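Local coordinates for protein beta-galactoside alpha-2,6-sialyltransferase (Photobacterium sp., PDB 2Z4T) that binds the donor product CMP and the acceptor lactose, and probably transfers sialic acid onto beta-galactosides in alpha-2,6 linkage, at residues F340-Q346 / V433-M439; L354-T360 / S397-K403; D442-A448 / K459-F465. All coordinates share one frame; numbering follows the deposited sequence.

Contact 1. Residues F340-Q346 / V433-M439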
loop_
_atom_site.group_PDB
_atom_site.type_symbol
_atom_site.label_atom_id
_atom_site.label_comp_id
_atom_site.label_asym_id
_atom_site.label_seq_id
_atom_site.Cartn_x
_atom_site.Cartn_y
_atom_site.Cartn_z
ATOM N N PHE A 340 14.508 0.371 4.436
ATOM C CA PHE A 340 15.017 1.576 5.068
ATOM C C PHE A 340 15.848 1.265 6.316
ATOM O O PHE A 340 15.336 0.807 7.341
ATOM C CB PHE A 340 13.890 2.567 5.389
ATOM C CG PHE A 340 14.378 3.867 5.993
ATOM C CD1 PHE A 340 15.577 4.449 5.566
ATOM C CD2 PHE A 340 13.634 4.513 6.971
ATOM C CE1 PHE A 340 16.021 5.646 6.108
ATOM C CE2 PHE A 340 14.079 5.707 7.519
ATOM C CZ PHE A 340 15.287 6.274 7.084
ATOM N N ASP A 341 17.143 1.500 6.212
ATOM C CA ASP A 341 18.007 1.412 7.369
ATOM C C ASP A 341 18.117 2.812 8.004
ATOM O O ASP A 341 18.920 3.654 7.590
ATOM C CB ASP A 341 19.367 0.857 6.951
ATOM C CG ASP A 341 20.318 0.666 8.127
ATOM O OD1 ASP A 341 19.953 0.927 9.312
ATOM O OD2 ASP A 341 21.456 0.250 7.839
ATOM N N LYS A 342 17.280 3.038 9.003
ATOM C CA LYS A 342 17.156 4.324 9.650
ATOM C C LYS A 342 18.412 4.759 10.375
ATOM O O LYS A 342 18.850 5.911 10.223
ATOM C CB LYS A 342 15.986 4.284 10.617
ATOM C CG LYS A 342 15.787 5.543 11.381
ATOM C CD LYS A 342 14.518 5.507 12.190
ATOM C CE LYS A 342 14.660 6.494 13.331
ATOM N NZ LYS A 342 13.350 7.030 13.750
ATOM N N GLN A 343 18.992 3.846 11.164
ATOM C CA GLN A 343 20.175 4.159 11.976
ATOM C C GLN A 343 21.357 4.583 11.059
ATOM O O GLN A 343 22.143 5.480 11.401
ATOM C CB GLN A 343 20.504 2.985 12.937
ATOM C CG GLN A 343 21.688 3.177 13.963
ATOM C CD GLN A 343 21.695 4.554 14.679
ATOM O OE1 GLN A 343 20.746 4.922 15.387
ATOM N NE2 GLN A 343 22.777 5.313 14.486
ATOM N N LYS A 344 21.442 3.969 9.880
ATOM C CA LYS A 344 22.498 4.283 8.925
ATOM C C LYS A 344 22.354 5.713 8.386
ATOM O O LYS A 344 23.346 6.458 8.336
ATOM C CB LYS A 344 22.537 3.238 7.799
ATOM C CG LYS A 344 23.283 3.659 6.526
ATOM C CD LYS A 344 23.748 2.433 5.752
ATOM C CE LYS A 344 23.768 2.653 4.238
ATOM N NZ LYS A 344 24.372 3.965 3.806
ATOM N N LEU A 345 21.134 6.098 8.003
ATOM C CA LEU A 345 20.859 7.487 7.613
ATOM C C LEU A 345 21.117 8.415 8.786
ATOM O O LEU A 345 21.790 9.437 8.630
ATOM C CB LEU A 345 19.429 7.687 7.116
ATOM C CG LEU A 345 19.141 8.673 5.973
ATOM C CD1 LEU A 345 17.703 9.203 6.034
ATOM C CD2 LEU A 345 20.090 9.822 5.878
ATOM N N GLN A 346 20.605 8.061 9.964
ATOM C CA GLN A 346 20.872 8.888 11.142
ATOM C C GLN A 346 22.369 9.090 11.370
ATOM O O GLN A 346 22.804 10.223 11.626
ATOM C CB GLN A 346 20.157 8.387 12.406
ATOM C CG GLN A 346 20.208 9.393 13.585
ATOM C CD GLN A 346 19.540 10.749 13.280
ATOM O OE1 GLN A 346 20.201 11.795 13.257
ATOM N NE2 GLN A 346 18.231 10.725 13.045
ATOM N N VAL A 433 8.161 7.435 3.961
ATOM C CA VAL A 433 8.603 6.698 5.123
ATOM C C VAL A 433 9.602 7.513 5.939
ATOM O O VAL A 433 9.645 7.387 7.177
ATOM C CB VAL A 433 9.050 5.219 4.859
ATOM C CG1 VAL A 433 8.475 4.662 3.562
ATOM C CG2 VAL A 433 10.529 5.030 4.959
ATOM N N LEU A 434 10.358 8.394 5.278
ATOM C CA LEU A 434 11.230 9.295 6.033
ATOM C C LEU A 434 10.413 10.284 6.852
ATOM O O LEU A 434 10.809 10.653 7.953
ATOM C CB LEU A 434 12.256 10.044 5.165
ATOM C CG LEU A 434 13.256 9.362 4.223
ATOM C CD1 LEU A 434 14.576 10.017 4.431
ATOM C CD2 LEU A 434 13.398 7.844 4.373
ATOM N N MET A 435 9.283 10.717 6.313
ATOM C CA MET A 435 8.366 11.548 7.082
ATOM C C MET A 435 7.829 10.795 8.298
ATOM O O MET A 435 7.854 11.329 9.398
ATOM C CB MET A 435 7.198 12.030 6.230
ATOM C CG MET A 435 6.279 13.023 6.939
ATOM S SD MET A 435 4.779 13.321 5.957
ATOM C CE MET A 435 4.052 11.672 6.045
ATOM N N MET A 436 7.360 9.565 8.083
ATOM C CA MET A 436 6.736 8.751 9.127
ATOM C C MET A 436 7.716 8.323 10.196
ATOM O O MET A 436 7.309 8.103 11.340
ATOM C CB MET A 436 6.068 7.507 8.536
ATOM C CG MET A 436 4.890 7.828 7.620
ATOM S SD MET A 436 3.923 6.384 7.243
ATOM C CE MET A 436 4.966 5.546 6.052
ATOM N N THR A 437 8.994 8.206 9.837
ATOM C CA THR A 437 10.016 7.822 10.801
ATOM C C THR A 437 10.724 9.035 11.432
ATOM O O THR A 437 11.686 8.882 12.204
ATOM C CB THR A 437 11.057 6.870 10.178
ATOM O OG1 THR A 437 11.651 7.493 9.034
ATOM C CG2 THR A 437 10.400 5.499 9.751
ATOM N N ASP A 438 10.238 10.240 11.117
ATOM C CA ASP A 438 10.832 11.483 11.639
ATOM C C ASP A 438 12.304 11.598 11.226
ATOM O O ASP A 438 13.164 11.876 12.045
ATOM C CB ASP A 438 10.663 11.564 13.164
ATOM C CG ASP A 438 11.008 12.935 13.718
ATOM O OD1 ASP A 438 10.796 13.968 13.011
ATOM O OD2 ASP A 438 11.502 12.990 14.879
ATOM N N MET A 439 12.565 11.362 9.943
ATOM C CA MET A 439 13.907 11.306 9.366
ATOM C C MET A 439 14.002 12.297 8.212
ATOM O O MET A 439 14.808 12.137 7.288
ATOM C CB MET A 439 14.217 9.894 8.855
ATOM C CG MET A 439 14.582 8.864 9.936
ATOM S SD MET A 439 15.920 9.437 11.012
ATOM C CE MET A 439 17.347 9.339 9.923
#

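Contact 2. Residues L354-T360 / S397-K403. With C5P (cytidine-5'-monophosphate), chain C.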
loop_
_atom_site.group_PDB
_atom_site.type_symbol
_atom_site.label_atom_id
_atom_site.label_comp_id
_atom_site.label_asym_id
_atom_site.label_seq_id
_atom_site.Cartn_x
_atom_site.Cartn_y
_atom_site.Cartn_z
ATOM N N LEU A 354 27.405 20.263 9.040
ATOM C CA LEU A 354 26.512 20.935 8.097
ATOM C C LEU A 354 25.076 20.426 8.228
ATOM O O LEU A 354 24.866 19.235 8.521
ATOM C CB LEU A 354 27.028 20.802 6.649
ATOM C CG LEU A 354 28.510 21.145 6.396
ATOM C CD1 LEU A 354 28.831 21.156 4.898
ATOM C CD2 LEU A 354 28.919 22.469 7.035
ATOM N N PRO A 355 24.083 21.328 8.037
ATOM C CA PRO A 355 22.686 20.892 7.970
ATOM C C PRO A 355 22.553 19.987 6.755
ATOM O O PRO A 355 23.399 20.046 5.877
ATOM C CB PRO A 355 21.918 22.198 7.757
ATOM C CG PRO A 355 22.942 23.153 7.148
ATOM C CD PRO A 355 24.219 22.788 7.853
ATOM N N ASN A 356 21.527 19.145 6.705
ATOM C CA ASN A 356 21.402 18.180 5.618
ATOM C C ASN A 356 20.313 18.503 4.617
ATOM O O ASN A 356 19.195 18.885 4.987
ATOM C CB ASN A 356 21.187 16.788 6.200
ATOM C CG ASN A 356 22.158 16.497 7.307
ATOM O OD1 ASN A 356 23.371 16.646 7.137
ATOM N ND2 ASN A 356 21.636 16.135 8.462
ATOM N N PHE A 357 20.656 18.325 3.347
ATOM C CA PHE A 357 19.795 18.669 2.233
ATOM C C PHE A 357 19.502 17.399 1.452
ATOM O O PHE A 357 20.428 16.674 1.100
ATOM C CB PHE A 357 20.502 19.706 1.353
ATOM C CG PHE A 357 19.929 19.844 -0.034
ATOM C CD1 PHE A 357 18.554 19.943 -0.245
ATOM C CD2 PHE A 357 20.778 19.937 -1.130
ATOM C CE1 PHE A 357 18.034 20.084 -1.529
ATOM C CE2 PHE A 357 20.273 20.098 -2.415
ATOM C CZ PHE A 357 18.901 20.173 -2.621
ATOM N N VAL A 358 18.222 17.113 1.215
ATOM C CA VAL A 358 17.849 16.002 0.356
ATOM C C VAL A 358 17.275 16.557 -0.931
ATOM O O VAL A 358 16.329 17.343 -0.897
ATOM C CB VAL A 358 16.805 15.032 1.007
ATOM C CG1 VAL A 358 16.305 13.979 -0.027
ATOM C CG2 VAL A 358 17.383 14.337 2.226
ATOM N N PHE A 359 17.871 16.187 -2.059
ATOM C CA PHE A 359 17.282 16.495 -3.338
ATOM C C PHE A 359 16.411 15.319 -3.740
ATOM O O PHE A 359 16.890 14.167 -3.720
ATOM C CB PHE A 359 18.337 16.770 -4.412
ATOM C CG PHE A 359 17.757 16.908 -5.789
ATOM C CD1 PHE A 359 17.279 18.130 -6.234
ATOM C CD2 PHE A 359 17.633 15.795 -6.621
ATOM C CE1 PHE A 359 16.717 18.254 -7.501
ATOM C CE2 PHE A 359 17.070 15.898 -7.894
ATOM C CZ PHE A 359 16.607 17.134 -8.335
ATOM N N THR A 360 15.149 15.588 -4.100
ATOM C CA THR A 360 14.253 14.523 -4.552
ATOM C C THR A 360 14.156 14.520 -6.074
ATOM O O THR A 360 13.853 15.549 -6.679
ATOM C CB THR A 360 12.829 14.614 -3.909
ATOM O OG1 THR A 360 12.149 15.803 -4.338
ATOM C CG2 THR A 360 12.926 14.622 -2.416
ATOM N N SER A 397 26.113 26.170 3.282
ATOM C CA SER A 397 26.598 24.852 2.862
ATOM C C SER A 397 25.848 23.718 3.581
ATOM O O SER A 397 25.610 23.785 4.794
ATOM C CB SER A 397 28.091 24.723 3.101
ATOM O OG SER A 397 28.730 25.957 2.867
ATOM N N TYR A 398 25.504 22.679 2.821
ATOM C CA TYR A 398 24.752 21.524 3.306
ATOM C C TYR A 398 25.478 20.263 2.935
ATOM O O TYR A 398 26.186 20.236 1.946
ATOM C CB TYR A 398 23.390 21.449 2.614
ATOM C CG TYR A 398 22.371 22.409 3.150
ATOM C CD1 TYR A 398 21.399 21.985 4.054
ATOM C CD2 TYR A 398 22.385 23.751 2.768
ATOM C CE1 TYR A 398 20.460 22.875 4.555
ATOM C CE2 TYR A 398 21.461 24.655 3.273
ATOM C CZ TYR A 398 20.500 24.209 4.155
ATOM O OH TYR A 398 19.587 25.100 4.652
ATOM N N ASP A 399 25.291 19.206 3.717
ATOM C CA ASP A 399 25.603 17.873 3.255
ATOM C C ASP A 399 24.520 17.462 2.266
ATOM O O ASP A 399 23.312 17.613 2.526
ATOM C CB ASP A 399 25.628 16.900 4.419
ATOM C CG ASP A 399 26.751 17.193 5.401
ATOM O OD1 ASP A 399 27.891 17.421 4.944
ATOM O OD2 ASP A 399 26.485 17.171 6.628
ATOM N N LEU A 400 24.976 16.946 1.130
ATOM C CA LEU A 400 24.130 16.641 -0.004
ATOM C C LEU A 400 23.644 15.194 0.055
ATOM O O LEU A 400 24.465 14.274 0.132
ATOM C CB LEU A 400 24.929 16.876 -1.283
ATOM C CG LEU A 400 24.244 16.631 -2.627
ATOM C CD1 LEU A 400 22.941 17.418 -2.760
ATOM C CD2 LEU A 400 25.229 16.994 -3.731
ATOM N N PHE A 401 22.314 15.013 -0.013
ATOM C CA PHE A 401 21.641 13.706 -0.012
ATOM C C PHE A 401 20.716 13.572 -1.212
ATOM O O PHE A 401 20.138 14.564 -1.687
ATOM C CB PHE A 401 20.845 13.520 1.279
ATOM C CG PHE A 401 21.714 13.349 2.502
ATOM C CD1 PHE A 401 21.907 12.095 3.059
ATOM C CD2 PHE A 401 22.342 14.434 3.081
ATOM C CE1 PHE A 401 22.705 11.918 4.167
ATOM C CE2 PHE A 401 23.158 14.277 4.197
ATOM C CZ PHE A 401 23.350 13.004 4.738
ATOM N N PHE A 402 20.569 12.348 -1.710
ATOM C CA PHE A 402 19.758 12.115 -2.901
ATOM C C PHE A 402 18.701 11.049 -2.693
ATOM O O PHE A 402 18.979 10.006 -2.120
ATOM C CB PHE A 402 20.658 11.776 -4.095
ATOM C CG PHE A 402 19.913 11.387 -5.361
ATOM C CD1 PHE A 402 19.079 12.297 -6.018
ATOM C CD2 PHE A 402 20.079 10.123 -5.912
ATOM C CE1 PHE A 402 18.418 11.949 -7.195
ATOM C CE2 PHE A 402 19.429 9.764 -7.084
ATOM C CZ PHE A 402 18.594 10.679 -7.735
ATOM N N LYS A 403 17.499 11.320 -3.190
ATOM C CA LYS A 403 16.368 10.384 -3.247
ATOM C C LYS A 403 15.779 10.661 -4.647
ATOM O O LYS A 403 14.870 11.470 -4.725
ATOM C CB LYS A 403 15.399 10.851 -2.153
ATOM C CG LYS A 403 14.120 10.043 -1.992
ATOM C CD LYS A 403 14.486 8.574 -1.806
ATOM C CE LYS A 403 13.307 7.731 -1.899
ATOM N NZ LYS A 403 12.806 7.518 -3.253
HETATM O O3P C5P C . 7.172 11.477 -8.341
HETATM P P C5P C . 5.877 10.758 -8.271
HETATM O O1P C5P C . 5.908 9.645 -9.309
HETATM O O2P C5P C . 4.687 11.696 -8.238
HETATM O "O5'" C5P C . 5.846 10.094 -6.837
HETATM C "C5'" C5P C . 4.938 9.069 -6.495
HETATM C "C4'" C5P C . 5.508 8.443 -5.224
HETATM O "O4'" C5P C . 6.804 7.890 -5.493
HETATM C "C3'" C5P C . 5.767 9.445 -4.114
HETATM O "O3'" C5P C . 4.642 9.637 -3.263
HETATM C "C2'" C5P C . 6.850 8.756 -3.332
HETATM O "O2'" C5P C . 6.315 7.652 -2.598
HETATM C "C1'" C5P C . 7.685 8.094 -4.380
HETATM N N1 C5P C . 8.831 8.934 -4.716
HETATM C C2 C5P C . 9.974 8.913 -3.870
HETATM N N3 C5P C . 11.065 9.665 -4.165
HETATM C C4 C5P C . 11.080 10.460 -5.269
HETATM C C5 C5P C . 9.960 10.503 -6.127
HETATM C C6 C5P C . 8.836 9.714 -5.828
HETATM O O2 C5P C . 9.997 8.219 -2.844
HETATM N N4 C5P C . 12.193 11.189 -5.536
#

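Contact 3. Residues D442-A448 / K459-F465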
loop_
_atom_site.group_PDB
_atom_site.type_symbol
_atom_site.label_atom_id
_atom_site.label_comp_id
_atom_site.label_asym_id
_atom_site.label_seq_id
_atom_site.Cartn_x
_atom_site.Cartn_y
_atom_site.Cartn_z
ATOM N N ASP A 442 17.082 18.761 7.165
ATOM C CA ASP A 442 16.778 20.181 7.370
ATOM C C ASP A 442 16.183 20.861 6.144
ATOM O O ASP A 442 15.393 21.788 6.283
ATOM C CB ASP A 442 18.022 20.951 7.796
ATOM C CG ASP A 442 18.676 20.330 8.978
ATOM O OD1 ASP A 442 18.063 20.386 10.069
ATOM O OD2 ASP A 442 19.772 19.752 8.804
ATOM N N ALA A 443 16.574 20.435 4.948
ATOM C CA ALA A 443 16.020 21.048 3.746
ATOM C C ALA A 443 15.733 20.003 2.703
ATOM O O ALA A 443 16.526 19.084 2.486
ATOM C CB ALA A 443 16.961 22.123 3.182
ATOM N N VAL A 444 14.585 20.145 2.067
ATOM C CA VAL A 444 14.240 19.308 0.926
ATOM C C VAL A 444 13.796 20.160 -0.239
ATOM O O VAL A 444 13.026 21.107 -0.073
ATOM C CB VAL A 444 13.262 18.118 1.273
ATOM C CG1 VAL A 444 12.622 18.219 2.676
ATOM C CG2 VAL A 444 12.268 17.805 0.163
ATOM N N ALA A 445 14.360 19.854 -1.403
ATOM C CA ALA A 445 13.983 20.472 -2.668
ATOM C C ALA A 445 14.065 19.414 -3.767
ATOM O O ALA A 445 14.652 18.348 -3.571
ATOM C CB ALA A 445 14.867 21.653 -2.976
ATOM N N GLY A 446 13.454 19.680 -4.910
ATOM C CA GLY A 446 13.471 18.713 -5.975
ATOM C C GLY A 446 12.401 18.924 -7.012
ATOM O O GLY A 446 11.815 20.016 -7.138
ATOM N N ILE A 447 12.148 17.864 -7.767
ATOM C CA ILE A 447 11.239 17.942 -8.879
ATOM C C ILE A 447 9.817 17.654 -8.417
ATOM O O ILE A 447 9.582 16.811 -7.551
ATOM C CB ILE A 447 11.662 16.984 -10.027
ATOM C CG1 ILE A 447 13.169 17.124 -10.349
ATOM C CG2 ILE A 447 10.748 17.160 -11.256
ATOM C CD1 ILE A 447 13.649 18.529 -10.751
ATOM N N ALA A 448 8.875 18.379 -9.000
ATOM C CA ALA A 448 7.453 18.185 -8.742
ATOM C C ALA A 448 7.119 16.701 -8.705
ATOM O O ALA A 448 7.488 15.931 -9.609
ATOM C CB ALA A 448 6.638 18.891 -9.826
ATOM N N LYS A 459 9.451 22.185 5.435
ATOM C CA LYS A 459 10.674 21.512 5.008
ATOM C C LYS A 459 11.109 21.853 3.577
ATOM O O LYS A 459 12.301 21.798 3.264
ATOM C CB LYS A 459 10.512 20.005 5.151
ATOM C CG LYS A 459 10.451 19.545 6.572
ATOM C CD LYS A 459 11.749 19.843 7.310
ATOM C CE LYS A 459 11.909 18.833 8.430
ATOM N NZ LYS A 459 12.976 19.132 9.399
ATOM N N ILE A 460 10.142 22.218 2.733
ATOM C CA ILE A 460 10.360 22.479 1.309
ATOM C C ILE A 460 11.066 23.808 1.019
ATOM O O ILE A 460 10.549 24.868 1.347
ATOM C CB ILE A 460 9.014 22.488 0.569
ATOM C CG1 ILE A 460 8.170 21.254 0.971
ATOM C CG2 ILE A 460 9.236 22.617 -0.945
ATOM C CD1 ILE A 460 6.747 21.210 0.321
ATOM N N LYS A 461 12.235 23.748 0.384
ATOM C CA LYS A 461 12.929 24.959 -0.058
ATOM C C LYS A 461 12.491 25.436 -1.433
ATOM O O LYS A 461 12.287 26.622 -1.618
ATOM C CB LYS A 461 14.438 24.783 0.001
ATOM C CG LYS A 461 14.972 24.637 1.429
ATOM C CD LYS A 461 14.269 25.603 2.400
ATOM C CE LYS A 461 14.971 25.681 3.761
ATOM N NZ LYS A 461 14.673 24.472 4.596
ATOM N N PHE A 462 12.351 24.529 -2.397
ATOM C CA PHE A 462 11.771 24.876 -3.687
ATOM C C PHE A 462 11.386 23.629 -4.464
ATOM O O PHE A 462 11.933 22.551 -4.238
ATOM C CB PHE A 462 12.686 25.796 -4.521
ATOM C CG PHE A 462 14.002 25.176 -4.927
ATOM C CD1 PHE A 462 14.094 24.365 -6.053
ATOM C CD2 PHE A 462 15.161 25.437 -4.206
ATOM C CE1 PHE A 462 15.321 23.784 -6.444
ATOM C CE2 PHE A 462 16.395 24.867 -4.581
ATOM C CZ PHE A 462 16.468 24.034 -5.707
ATOM N N ILE A 463 10.430 23.789 -5.369
ATOM C CA ILE A 463 10.005 22.716 -6.235
ATOM C C ILE A 463 10.244 23.140 -7.671
ATOM O O ILE A 463 10.069 24.295 -8.023
ATOM C CB ILE A 463 8.520 22.383 -6.014
ATOM C CG1 ILE A 463 8.276 21.921 -4.573
ATOM C CG2 ILE A 463 8.048 21.315 -6.984
ATOM C CD1 ILE A 463 6.811 21.692 -4.250
ATOM N N VAL A 464 10.664 22.221 -8.522
ATOM C CA VAL A 464 10.905 22.600 -9.900
ATOM C C VAL A 464 10.128 21.660 -10.782
ATOM O O VAL A 464 10.139 20.448 -10.562
ATOM C CB VAL A 464 12.407 22.576 -10.254
ATOM C CG1 VAL A 464 12.614 22.846 -11.741
ATOM C CG2 VAL A 464 13.164 23.594 -9.412
ATOM N N PHE A 465 9.444 22.226 -11.766
ATOM C CA PHE A 465 8.693 21.449 -12.725
ATOM C C PHE A 465 9.508 21.203 -13.980
ATOM O O PHE A 465 10.407 21.961 -14.326
ATOM C CB PHE A 465 7.392 22.162 -13.100
ATOM C CG PHE A 465 6.412 22.261 -11.981
ATOM C CD1 PHE A 465 5.321 21.408 -11.929
ATOM C CD2 PHE A 465 6.569 23.212 -10.982
ATOM C CE1 PHE A 465 4.403 21.500 -10.881
ATOM C CE2 PHE A 465 5.653 23.304 -9.929
ATOM C CZ PHE A 465 4.576 22.445 -9.875
#

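Contact 1. Residues F340-Q346 / V433-M439
Leu434 and Phe340 make the central fit, the leucine acting as a fork with one prong for each of two partners. Its CD2 sits over a face of the Phe340 ring, 3.8 Å from the ring centroid and 16° off the normal, which meets the geometry of a CH-pi contact. Its CD1, the other branch, meets Leu345 CD1 at 3.6 Å. The ring enters this hollow because Phe340 CG lies anti to the backbone nitrogen (chi1 -177°). Val433 CG2 leans obliquely on the ring, 3.7 Å from Phe340 CD2, while Thr437 OG1 lies at the edge, near the ring plane. On the same rim, in plane, Met439 CG is 3.9 Å from Phe340 CZ.

Met439 is the other filling piece. Bent at both chi2 and chi3, it curls into the groove between Lys342, Leu345 and Gln346. Its CE lies 3.9 Å from Leu345 CB, and its SD is 3.3 Å from Gln346 NE2. The extended Lys342 chain crosses Met439 at a slant, its CG close to Met439 CG and SD, and its NZ donates to Thr437 O at 2.9 Å, in the carbonyl plane with a C=O...N angle of 148°.

Thr437 and Asp438 belong to the Schellman motif that ends helix 431-436, the helix that carries Phe431 and Glu432 of the CMP site. Val433 O is gripped by both Thr437 N and Thr437 OG1, from opposite faces of its plane. A lysine ammonium at a helix C-terminus is probably electrostatically favourable, so the contact combines an apolar interior with one directed polar bond at its margin.

Contact 2. Residues L354-T360 / S397-K403
Tyr398 CG lies beside its own backbone nitrogen (chi1 -78°), which lays the ring against Pro355: proline CG sits over one face, 3.8 Å from the Tyr398 ring centroid, a CH-pi contact. Lys403 starts with CG anti to the nitrogen (chi1 180°), then bends at chi2 and chi4 to bring NZ back to the cytosine, where its bond to C5P O2 is weak; NZ also donates to Ser427 O. The cytosine is read more firmly by the main chain, C5P N4 giving a 2.8 Å bond to Lys403 O.

Five backbone bonds join the parallel strands, among them Phe357 N to Asp399 O (2.9 Å, nearly straight at 165°) and Lys403 N to Phe359 O (3.0 Å). Beside them, Phe357 CD2 meets Leu400 CD1 at 3.7 Å, and Phe359 CD2 lies in the plane of the Phe402 ring, 3.8 Å from Phe402 CD1. At the start of the ladder, Leu354 O and Asp399 OD2, both acceptors, approach to 3.2 Å; a shared cation probably explains this, since Leu354, Asn356 and Asp399 belong to a magnesium site with Tyr349 and Ser352.

The two strands and helix 371-386 form a beta-alpha-beta unit. That helix packs on Phe357 and Phe359, helix 410-417 packs on Phe402, Tyr349 meets the Phe401 ring edge-to-face from the other side, and strand 443-447 pairs with the far edge of 356-360.

Contact 3. Residues D442-A448 / K459-F465
Val444 and Lys459 open a parallel ladder whose backbone hydrogen bonds form the first group: Val444 N to Lys459 O at 3.1 Å, then Lys461 N to Val444 O at 2.8 Å. The register slips here, Ala445 lying nearest Phe462 rather than Lys461, and the following bond, Gly446 N to Phe462 O, is weak at 3.3 Å. Regular pairing returns with Val464 N to Gly446 O (2.8 Å) and Ala448 N to Val464 O (2.9 Å), although the last donor stands 37° out of the carbonyl plane.

Aromatic contacts are the second group. Phe462 CG sits between its backbone nitrogen and carbonyl carbon (chi1 64°), folding the ring across the neighbouring strand so that Ala445 CB stands over its centre, 3.8 Å from the Phe462 centroid and only 6° off the normal. Ala448 CB likewise covers a face of Phe465, nearer the rim.

Aliphatic contacts make the third. Ile463 CG2 touches Ala448 CA at 3.6 Å, and Lys461 CG rests on Ala443 CB at 3.7 Å. At the polar ends, Lys459 NZ is bonded to Pro441 O and Asp442 OD2 to Asn356 N.

Helix 371-386 lies against Phe462 and Val464, and helix 481-488 against Ala448 and Phe465. With strand order 3-2-1-4-5-6, this sheet is a Rossmann-type half of the GT-B fold, and Ser449 and Ser450, just beyond strand 443-447, bind CMP.

In the fold
Contacts 2 and 3 hold one parallel sheet together: strands 356-360 and 443-447 are neighbours in it, joined by a probable bond from Thr360 N to Ala445 O at 2.9 Å. Contact 1 lies beside that sheet, its Leu345 packing on Phe401 of contact 2, with their centres about 14 Å apart. All three are mostly buried, but contact 2 has one exposed touching residue, Ser397, and contact 3 two, Asp442 at an end and Lys461 within strand 460-465, whereas contact 1 has none. Main-chain bonds dominate both strand pairs, while contact 1 relies on interlocking side chains. Contact 2 alone touches both magnesium and CMP; contacts 1 and 3 lie alongside the nucleotide site.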